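Local coordinates for protein type II restriction enzyme MspI (Moraxella sp., PDB 1SA3) that recognises the double-stranded DNA sequence 5'-CCGG-3' and cleaves it after the first C, leaving fragments with terminal 5'-phosphates, at residues K148-K153 against K161-V166. Sequence-based numbering, arbitrary orientation.
With nucleotides of chain B.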
loop_
_atom_site.group_PDB
_atom_site.type_symbol
_atom_site.label_atom_id
_atom_site.label_comp_id
_atom_site.label_asym_id
_atom_site.label_seq_id
_atom_site.Cartn_x
_atom_site.Cartn_y
_atom_site.Cartn_z
ATOM N N LYS E 148 -9.110 -21.116 -10.993
ATOM C CA LYS E 148 -10.118 -20.061 -10.967
ATOM C C LYS E 148 -11.319 -20.440 -10.099
ATOM O O LYS E 148 -11.813 -19.622 -9.328
ATOM C CB LYS E 148 -10.608 -19.717 -12.378
ATOM C CG LYS E 148 -11.778 -18.718 -12.381
ATOM C CD LYS E 148 -12.233 -18.321 -13.779
ATOM C CE LYS E 148 -11.143 -17.563 -14.530
ATOM N NZ LYS E 148 -11.625 -17.047 -15.841
ATOM N N GLU E 149 -11.791 -21.676 -10.220
ATOM C CA GLU E 149 -12.942 -22.109 -9.434
ATOM C C GLU E 149 -12.698 -22.177 -7.929
ATOM O O GLU E 149 -13.611 -21.908 -7.153
ATOM C CB GLU E 149 -13.463 -23.457 -9.939
ATOM C CG GLU E 149 -14.062 -23.384 -11.332
ATOM C CD GLU E 149 -15.072 -22.257 -11.488
ATOM O OE1 GLU E 149 -15.946 -22.110 -10.609
ATOM O OE2 GLU E 149 -15.006 -21.521 -12.495
ATOM N N LEU E 150 -11.487 -22.530 -7.506
ATOM C CA LEU E 150 -11.200 -22.593 -6.076
ATOM C C LEU E 150 -11.189 -21.158 -5.545
ATOM O O LEU E 150 -11.679 -20.880 -4.443
ATOM C CB LEU E 150 -9.854 -23.285 -5.823
ATOM C CG LEU E 150 -9.859 -24.809 -6.045
ATOM C CD1 LEU E 150 -8.433 -25.352 -6.053
ATOM C CD2 LEU E 150 -10.678 -25.483 -4.953
ATOM N N ILE E 151 -10.643 -20.243 -6.339
ATOM C CA ILE E 151 -10.635 -18.847 -5.931
ATOM C C ILE E 151 -12.088 -18.368 -5.871
ATOM O O ILE E 151 -12.486 -17.684 -4.924
ATOM C CB ILE E 151 -9.839 -17.962 -6.915
ATOM C CG1 ILE E 151 -8.366 -18.381 -6.901
ATOM C CG2 ILE E 151 -9.984 -16.483 -6.517
ATOM C CD1 ILE E 151 -7.502 -17.696 -7.962
ATOM N N ARG E 152 -12.884 -18.735 -6.875
ATOM C CA ARG E 152 -14.286 -18.330 -6.908
ATOM C C ARG E 152 -15.044 -18.902 -5.715
ATOM O O ARG E 152 -15.949 -18.259 -5.190
ATOM C CB ARG E 152 -14.970 -18.793 -8.202
ATOM C CG ARG E 152 -16.330 -18.137 -8.449
ATOM C CD ARG E 152 -17.196 -18.923 -9.434
ATOM N NE ARG E 152 -16.535 -19.174 -10.710
ATOM C CZ ARG E 152 -16.213 -18.240 -11.603
ATOM N NH1 ARG E 152 -16.487 -16.964 -11.377
ATOM N NH2 ARG E 152 -15.620 -18.589 -12.737
ATOM N N LYS E 153 -14.691 -20.117 -5.300
ATOM C CA LYS E 153 -15.352 -20.744 -4.162
ATOM C C LYS E 153 -15.103 -19.895 -2.923
ATOM O O LYS E 153 -16.003 -19.690 -2.109
ATOM C CB LYS E 153 -14.814 -22.154 -3.914
ATOM C CG LYS E 153 -15.429 -22.823 -2.685
ATOM C CD LYS E 153 -14.899 -24.237 -2.469
ATOM C CE LYS E 153 -15.497 -24.878 -1.217
ATOM N NZ LYS E 153 -16.995 -24.886 -1.244
ATOM N N LYS E 161 -13.577 -21.460 5.008
ATOM C CA LYS E 161 -14.167 -22.382 5.980
ATOM C C LYS E 161 -14.833 -23.634 5.402
ATOM O O LYS E 161 -14.930 -24.651 6.086
ATOM C CB LYS E 161 -15.167 -21.643 6.887
ATOM C CG LYS E 161 -16.512 -21.318 6.249
ATOM C CD LYS E 161 -17.449 -20.630 7.247
ATOM C CE LYS E 161 -18.838 -20.401 6.655
ATOM N NZ LYS E 161 -19.779 -19.786 7.631
ATOM N N LEU E 162 -15.285 -23.578 4.154
ATOM C CA LEU E 162 -15.930 -24.742 3.567
ATOM C C LEU E 162 -14.994 -25.628 2.749
ATOM O O LEU E 162 -15.393 -26.700 2.297
ATOM C CB LEU E 162 -17.141 -24.310 2.734
ATOM C CG LEU E 162 -18.195 -23.565 3.559
ATOM C CD1 LEU E 162 -19.417 -23.305 2.715
ATOM C CD2 LEU E 162 -18.568 -24.389 4.791
ATOM N N PHE E 163 -13.753 -25.186 2.567
ATOM C CA PHE E 163 -12.753 -25.967 1.836
ATOM C C PHE E 163 -12.357 -27.165 2.689
ATOM O O PHE E 163 -12.336 -27.087 3.917
ATOM C CB PHE E 163 -11.464 -25.167 1.607
ATOM C CG PHE E 163 -11.515 -24.210 0.452
ATOM C CD1 PHE E 163 -12.505 -23.236 0.368
ATOM C CD2 PHE E 163 -10.522 -24.246 -0.527
ATOM C CE1 PHE E 163 -12.501 -22.305 -0.673
ATOM C CE2 PHE E 163 -10.512 -23.318 -1.573
ATOM C CZ PHE E 163 -11.501 -22.348 -1.644
ATOM N N THR E 164 -12.025 -28.271 2.034
ATOM C CA THR E 164 -11.570 -29.446 2.755
ATOM C C THR E 164 -10.067 -29.226 2.861
ATOM O O THR E 164 -9.483 -28.495 2.054
ATOM C CB THR E 164 -11.816 -30.739 1.961
ATOM O OG1 THR E 164 -11.153 -30.647 0.693
ATOM C CG2 THR E 164 -13.300 -30.961 1.742
ATOM N N PRO E 165 -9.418 -29.833 3.863
ATOM C CA PRO E 165 -7.974 -29.646 3.993
ATOM C C PRO E 165 -7.274 -29.868 2.658
ATOM O O PRO E 165 -6.316 -29.170 2.319
ATOM C CB PRO E 165 -7.599 -30.682 5.043
ATOM C CG PRO E 165 -8.785 -30.637 5.955
ATOM C CD PRO E 165 -9.946 -30.642 4.976
ATOM N N VAL E 166 -7.772 -30.837 1.899
ATOM C CA VAL E 166 -7.218 -31.155 0.593
ATOM C C VAL E 166 -7.341 -29.967 -0.359
ATOM O O VAL E 166 -6.356 -29.553 -0.972
ATOM C CB VAL E 166 -7.937 -32.376 -0.034
ATOM C CG1 VAL E 166 -7.519 -32.547 -1.486
ATOM C CG2 VAL E 166 -7.603 -33.631 0.756
ATOM P P DC B 4 -17.033 -16.868 8.966
ATOM O OP1 DC B 4 -18.022 -17.817 9.537
ATOM O OP2 DC B 4 -16.904 -16.743 7.497
ATOM O "O5'" DC B 4 -17.311 -15.426 9.582
ATOM C "C5'" DC B 4 -17.418 -15.265 10.998
ATOM C "C4'" DC B 4 -17.734 -13.832 11.355
ATOM O "O4'" DC B 4 -16.574 -12.998 11.123
ATOM C "C3'" DC B 4 -18.890 -13.183 10.588
ATOM O "O3'" DC B 4 -19.666 -12.371 11.482
ATOM C "C2'" DC B 4 -18.172 -12.295 9.589
ATOM C "C1'" DC B 4 -16.987 -11.844 10.413
ATOM N N1 DC B 4 -15.843 -11.334 9.639
ATOM C C2 DC B 4 -15.301 -10.094 9.992
ATOM O O2 DC B 4 -15.769 -9.496 10.976
ATOM N N3 DC B 4 -14.285 -9.578 9.256
ATOM C C4 DC B 4 -13.808 -10.258 8.212
ATOM N N4 DC B 4 -12.819 -9.707 7.499
ATOM C C5 DC B 4 -14.327 -11.537 7.845
ATOM C C6 DC B 4 -15.333 -12.034 8.584
#
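Phe163 lays one face of its ring against the methylene chain of Lys153, a CH-pi contact in which CD of Lys153 stands 4.0 Å from the ring centroid, 28° off the normal. The two side chains run past each other in opposite directions: Lys153 CG lies anti to its own N (chi1 177°), and the chain stays extended through CE, so that CB to CE pass along the CZ-CE1-CD1 side of the ring, CB near CZ and CE1, CE at CD1. The last torsion bends, bringing NZ of Lys153 within 4.0 Å of CB of Leu162; a salt bridge to Asp157 engages the ammonium group.

At the ring's edge, near its plane, the carbonyl O of Leu150 comes to 3.2 Å from Phe163 CZ, a close approach without a hydrogen bond. Apolar packing continues beside it, where Leu150 CD2 lies 4.0 Å from Phe163 CE2. The Phe163 side chain also touches Lys168 and Leu171 of helix 165-175.

No hydrogen bond crosses between the segments. Arg152 grips Glu149 side-on, NE to OE1 at 3.0 Å and NH2 to OE2 at 3.0 Å, the carboxylate lying at the edge of the guanidinium. Lys161 extends from the loop to the DNA, its NZ donating to phosphate oxygen OP1 of DC4 of chain B over 3.3 Å.

Thr164 N-caps helix 165-175 through OG1 to the backbone N of Gln167. This is a compact connection between two consecutive helices: Phe163, just before the N-cap, packs the loop against helix 146-157, while the same loop meets the DNA backbone through Lys161.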